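Local coordinates for CPXV018 protein (Cowpox virus, PDB 4PDC) that probably acts as a viral MHC class I-like decoy that binds the immune receptor NKG2D, at residues 115-118 with 119-123; 54-57 with 58-62. The protein carries 2 engineered substitutions. All coordinates share one frame; numbering follows the deposited sequence.

Contact 1. Residues 115-118 with 119-123; sequences NMWL and TTSEF
Thr-119, one turn on from Asn-115 in helix 113-126, donates its backbone N to Asn-115 O, at 3.0 Å and well bent (148° at the hydrogen). Its hydroxyl lies near the same oxygen but also hydrogen-bonds to the backbone of the partner protein in the complex, so it looks outward as well as back along the helix. Thr-120 follows with a side-chain bond: OG1 gives its proton to Met-116 O at 2.6 Å, reaching the carbonyl from above its plane. A chi1 of 69° swings the hydroxyl back to that oxygen, while CG2 rests 4.0 Å from Met-116 CG; Arg-124 then donates to the same OG1. At Ser-121 both donors converge on Trp-117 O, the backbone N from 3.1 Å on one face of the carbonyl and OG from 2.7 Å on the other. The hydroxyl oxygen also sits 3.4 Å above the plane of the Trp-117 indole, over its centre, and the indole NE1 bonds to Thr-79 O in strand 75-87. Glu-122 N makes no bond to the preceding turn; a water takes its proton and donates in turn to Leu-118 O, the water oxygen lying 2.8 Å from that carbonyl oxygen. The helix is kinked where the N of Glu-122 and Phe-123 lack such bonds; the Ser-121 hydroxyl adds to a backbone bond, while the water bridges where one is missing.

Contact 2. Residues 54-57 with 58-62; sequences FYKN and VFSEF
Tyr-55 and Phe-59 share one first torsion, chi1 -68° and -66°, each placing CG opposite the carbonyl carbon, and the two side chains consequently run side by side in the same direction from the helix. Their rings are nearly parallel, with planes at 2°, yet slid so far along each other that they barely overlap. What covers the Phe-59 face is instead Tyr-55 CB, a CH-pi contact 3.9 Å from the ring centroid and displaced toward the rim. Tyr-55 O lies over a face of the same ring, 3.0 Å from Phe-59 CG, while accepting the Phe-59 backbone N at 2.7 Å. Phe-54 leaves the backbone in another direction, its CG opposite the backbone N, and presents a ring face to Val-58 CG2, which sits 4.0 Å from the centroid in a second CH-pi contact. In this MHC class I-like platform, helix 51-64 lies across an antiparallel sheet, and the aromatic pair is part of its sheet-facing side: Phe-59 meets Phe-8 edge-to-face and packs on Val-21 and Val-23, while Tyr-55 meets Phe-6 and bonds through OH to His-137. Val-58 touches Leu-125 of helix 113-126. The backbone bonds are regular, Val-58 N reaching Phe-54 O at 3.0 Å and Glu-61 N reaching Asn-57 O at the same distance. On a more exposed side, Ser-60 N donates to Lys-56 O, and Ser-60 OG comes within 2.8 Å of that oxygen.

In the fold
Contacts 1 and 2 lie on two different helices, 113-126 and 51-64, which sit on the same antiparallel sheet; the centres of the two contacts are about 16 Å apart. The helices meet directly through Phe-62, whose CE1 is 3.4 Å from Ser-121 O and whose CE2 is 3.6 Å from Trp-117 CH2. Arg-124 also spans the gap: it bonds to Phe-62 O and makes a cation-pi contact with that ring. Residues of both contacts reach the partner protein, 115-123 more extensively, chiefly through Phe-123 and Thr-119, whereas 54-62 adds packing by Phe-54. That is consistent with helix 113-126 lying in the receptor-binding surface and 54-62 only touching its margin.

Contact 1. Residues 115-118 with 119-123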
loop_
_atom_site.group_PDB
_atom_site.type_symbol
_atom_site.label_atom_id
_atom_site.label_comp_id
_atom_site.label_asym_id
_atom_site.label_seq_id
_atom_site.Cartn_x
_atom_site.Cartn_y
_atom_site.Cartn_z
ATOM N N ASN E 115 -23.223 -9.774 -3.040
ATOM C CA ASN E 115 -22.872 -8.980 -1.867
ATOM C C ASN E 115 -21.377 -8.988 -1.568
ATOM O O ASN E 115 -20.798 -7.948 -1.257
ATOM C CB ASN E 115 -23.644 -9.478 -0.644
ATOM C CG ASN E 115 -25.079 -8.979 -0.622
ATOM O OD1 ASN E 115 -25.368 -7.862 -1.057
ATOM N ND2 ASN E 115 -25.984 -9.805 -0.110
ATOM N N MET E 116 -20.753 -10.156 -1.653
ATOM C CA MET E 116 -19.325 -10.263 -1.382
ATOM C C MET E 116 -18.525 -9.449 -2.395
ATOM O O MET E 116 -17.539 -8.793 -2.050
ATOM C CB MET E 116 -18.884 -11.725 -1.416
ATOM C CG MET E 116 -17.447 -11.932 -0.976
ATOM S SD MET E 116 -16.895 -13.640 -1.150
ATOM C CE MET E 116 -18.082 -14.490 -0.105
ATOM N N TRP E 117 -18.953 -9.504 -3.649
ATOM C CA TRP E 117 -18.312 -8.751 -4.717
ATOM C C TRP E 117 -18.361 -7.255 -4.416
ATOM O O TRP E 117 -17.382 -6.536 -4.611
ATOM C CB TRP E 117 -18.998 -9.057 -6.049
ATOM C CG TRP E 117 -18.383 -8.390 -7.244
ATOM C CD1 TRP E 117 -18.802 -7.238 -7.842
ATOM C CD2 TRP E 117 -17.248 -8.840 -7.993
ATOM N NE1 TRP E 117 -18.001 -6.943 -8.919
ATOM C CE2 TRP E 117 -17.036 -7.909 -9.032
ATOM C CE3 TRP E 117 -16.391 -9.940 -7.887
ATOM C CZ2 TRP E 117 -16.008 -8.048 -9.961
ATOM C CZ3 TRP E 117 -15.369 -10.075 -8.811
ATOM C CH2 TRP E 117 -15.186 -9.134 -9.833
ATOM N N LEU E 118 -19.509 -6.807 -3.923
ATOM C CA LEU E 118 -19.732 -5.403 -3.604
ATOM C C LEU E 118 -18.877 -4.940 -2.435
ATOM O O LEU E 118 -18.330 -3.835 -2.456
ATOM C CB LEU E 118 -21.215 -5.162 -3.282
ATOM C CG LEU E 118 -21.614 -3.752 -2.824
ATOM C CD1 LEU E 118 -21.394 -2.724 -3.927
ATOM C CD2 LEU E 118 -23.065 -3.727 -2.362
ATOM N N THR E 119 -18.765 -5.779 -1.412
ATOM C CA THR E 119 -18.082 -5.373 -0.195
ATOM C C THR E 119 -16.583 -5.663 -0.197
ATOM O O THR E 119 -15.893 -5.263 0.740
ATOM C CB THR E 119 -18.693 -6.054 1.044
ATOM O OG1 THR E 119 -18.528 -7.476 0.953
ATOM C CG2 THR E 119 -20.170 -5.722 1.156
ATOM N N THR E 120 -16.072 -6.340 -1.228
ATOM C CA THR E 120 -14.655 -6.737 -1.232
ATOM C C THR E 120 -13.846 -6.325 -2.458
ATOM O O THR E 120 -12.621 -6.436 -2.447
ATOM C CB THR E 120 -14.493 -8.271 -1.109
ATOM O OG1 THR E 120 -14.947 -8.907 -2.312
ATOM C CG2 THR E 120 -15.253 -8.803 0.091
ATOM N N SER E 121 -14.506 -5.874 -3.518
ATOM C CA SER E 121 -13.792 -5.554 -4.753
ATOM C C SER E 121 -12.767 -4.429 -4.568
ATOM O O SER E 121 -11.599 -4.582 -4.933
ATOM C CB SER E 121 -14.785 -5.181 -5.855
ATOM O OG SER E 121 -15.363 -6.347 -6.415
ATOM N N GLU E 122 -13.201 -3.301 -4.010
ATOM C CA GLU E 122 -12.292 -2.179 -3.778
ATOM C C GLU E 122 -11.143 -2.619 -2.874
ATOM O O GLU E 122 -9.978 -2.338 -3.143
ATOM C CB GLU E 122 -13.035 -0.992 -3.155
ATOM C CG GLU E 122 -12.171 0.254 -2.988
ATOM C CD GLU E 122 -12.933 1.434 -2.406
ATOM O OE1 GLU E 122 -14.145 1.297 -2.142
ATOM O OE2 GLU E 122 -12.312 2.502 -2.213
ATOM N N PHE E 123 -11.497 -3.325 -1.806
ATOM C CA PHE E 123 -10.538 -3.905 -0.877
ATOM C C PHE E 123 -9.492 -4.753 -1.604
ATOM O O PHE E 123 -8.290 -4.568 -1.413
ATOM C CB PHE E 123 -11.299 -4.740 0.161
ATOM C CG PHE E 123 -10.427 -5.545 1.083
ATOM C CD1 PHE E 123 -9.990 -5.014 2.285
ATOM C CD2 PHE E 123 -10.085 -6.851 0.769
ATOM C CE1 PHE E 123 -9.207 -5.759 3.143
ATOM C CE2 PHE E 123 -9.299 -7.600 1.622
ATOM C CZ PHE E 123 -8.862 -7.055 2.813
HETATM O O HOH W 1 -15.769 -2.862 -2.783
#

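Contact 2. Residues 54-57 with 58-62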
loop_
_atom_site.group_PDB
_atom_site.type_symbol
_atom_site.label_atom_id
_atom_site.label_comp_id
_atom_site.label_asym_id
_atom_site.label_seq_id
_atom_site.Cartn_x
_atom_site.Cartn_y
_atom_site.Cartn_z
ATOM N N PHE E 54 3.553 -5.576 -12.435
ATOM C CA PHE E 54 2.834 -5.118 -11.253
ATOM C C PHE E 54 1.349 -5.461 -11.372
ATOM O O PHE E 54 0.767 -6.051 -10.463
ATOM C CB PHE E 54 3.029 -3.609 -11.064
ATOM C CG PHE E 54 2.309 -3.041 -9.872
ATOM C CD1 PHE E 54 2.853 -3.144 -8.603
ATOM C CD2 PHE E 54 1.101 -2.386 -10.022
ATOM C CE1 PHE E 54 2.199 -2.614 -7.506
ATOM C CE2 PHE E 54 0.440 -1.855 -8.927
ATOM C CZ PHE E 54 0.992 -1.971 -7.668
ATOM N N TYR E 55 0.747 -5.105 -12.503
ATOM C CA TYR E 55 -0.670 -5.362 -12.721
ATOM C C TYR E 55 -0.963 -6.858 -12.792
ATOM O O TYR E 55 -2.023 -7.304 -12.350
ATOM C CB TYR E 55 -1.160 -4.681 -14.004
ATOM C CG TYR E 55 -1.188 -3.161 -13.947
ATOM C CD1 TYR E 55 -1.417 -2.486 -12.751
ATOM C CD2 TYR E 55 -0.990 -2.405 -15.097
ATOM C CE1 TYR E 55 -1.440 -1.094 -12.706
ATOM C CE2 TYR E 55 -1.013 -1.021 -15.062
ATOM C CZ TYR E 55 -1.234 -0.372 -13.866
ATOM O OH TYR E 55 -1.248 1.000 -13.840
ATOM N N LYS E 56 -0.042 -7.633 -13.354
ATOM C CA LYS E 56 -0.251 -9.077 -13.439
ATOM C C LYS E 56 -0.464 -9.647 -12.041
ATOM O O LYS E 56 -1.330 -10.493 -11.832
ATOM C CB LYS E 56 0.927 -9.771 -14.124
ATOM C CG LYS E 56 0.707 -11.266 -14.349
ATOM C CD LYS E 56 1.866 -11.897 -15.104
ATOM C CE LYS E 56 1.611 -13.369 -15.394
ATOM N NZ LYS E 56 2.710 -13.974 -16.204
ATOM N N ASN E 57 0.309 -9.156 -11.079
ATOM C CA ASN E 57 0.177 -9.601 -9.701
ATOM C C ASN E 57 -1.097 -9.081 -9.042
ATOM O O ASN E 57 -1.827 -9.843 -8.411
ATOM C CB ASN E 57 1.394 -9.163 -8.883
ATOM C CG ASN E 57 2.634 -9.974 -9.204
ATOM O OD1 ASN E 57 2.551 -11.172 -9.482
ATOM N ND2 ASN E 57 3.794 -9.327 -9.168
ATOM N N VAL E 58 -1.357 -7.786 -9.181
ATOM C CA VAL E 58 -2.553 -7.191 -8.600
ATOM C C VAL E 58 -3.817 -7.820 -9.178
ATOM O O VAL E 58 -4.777 -8.067 -8.453
ATOM C CB VAL E 58 -2.592 -5.667 -8.830
ATOM C CG1 VAL E 58 -3.929 -5.082 -8.383
ATOM C CG2 VAL E 58 -1.451 -4.997 -8.086
ATOM N N PHE E 59 -3.823 -8.064 -10.484
ATOM C CA PHE E 59 -5.008 -8.610 -11.135
ATOM C C PHE E 59 -5.240 -10.063 -10.719
ATOM O O PHE E 59 -6.361 -10.442 -10.377
ATOM C CB PHE E 59 -4.892 -8.499 -12.661
ATOM C CG PHE E 59 -4.879 -7.078 -13.175
ATOM C CD1 PHE E 59 -5.089 -6.002 -12.320
ATOM C CD2 PHE E 59 -4.653 -6.819 -14.519
ATOM C CE1 PHE E 59 -5.072 -4.699 -12.795
ATOM C CE2 PHE E 59 -4.634 -5.513 -15.001
ATOM C CZ PHE E 59 -4.844 -4.456 -14.137
ATOM N N SER E 60 -4.190 -10.877 -10.738
ATOM C CA SER E 60 -4.317 -12.282 -10.348
ATOM C C SER E 60 -4.826 -12.402 -8.914
ATOM O O SER E 60 -5.737 -13.184 -8.630
ATOM C CB SER E 60 -2.979 -13.010 -10.493
ATOM O OG SER E 60 -2.546 -13.012 -11.840
ATOM N N GLU E 61 -4.246 -11.608 -8.018
ATOM C CA GLU E 61 -4.649 -11.612 -6.617
ATOM C C GLU E 61 -6.085 -11.115 -6.436
ATOM O O GLU E 61 -6.809 -11.609 -5.576
ATOM C CB GLU E 61 -3.690 -10.756 -5.787
ATOM C CG GLU E 61 -2.269 -11.303 -5.712
ATOM C CD GLU E 61 -2.151 -12.548 -4.849
ATOM O OE1 GLU E 61 -3.146 -12.924 -4.191
ATOM O OE2 GLU E 61 -1.056 -13.153 -4.827
ATOM N N PHE E 62 -6.495 -10.139 -7.245
ATOM C CA PHE E 62 -7.863 -9.622 -7.189
ATOM C C PHE E 62 -8.879 -10.752 -7.307
ATOM O O PHE E 62 -9.863 -10.799 -6.567
ATOM C CB PHE E 62 -8.104 -8.590 -8.298
ATOM C CG PHE E 62 -9.523 -8.081 -8.360
ATOM C CD1 PHE E 62 -9.899 -6.953 -7.652
ATOM C CD2 PHE E 62 -10.477 -8.729 -9.133
ATOM C CE1 PHE E 62 -11.208 -6.484 -7.708
ATOM C CE2 PHE E 62 -11.780 -8.262 -9.196
ATOM C CZ PHE E 62 -12.144 -7.143 -8.480
#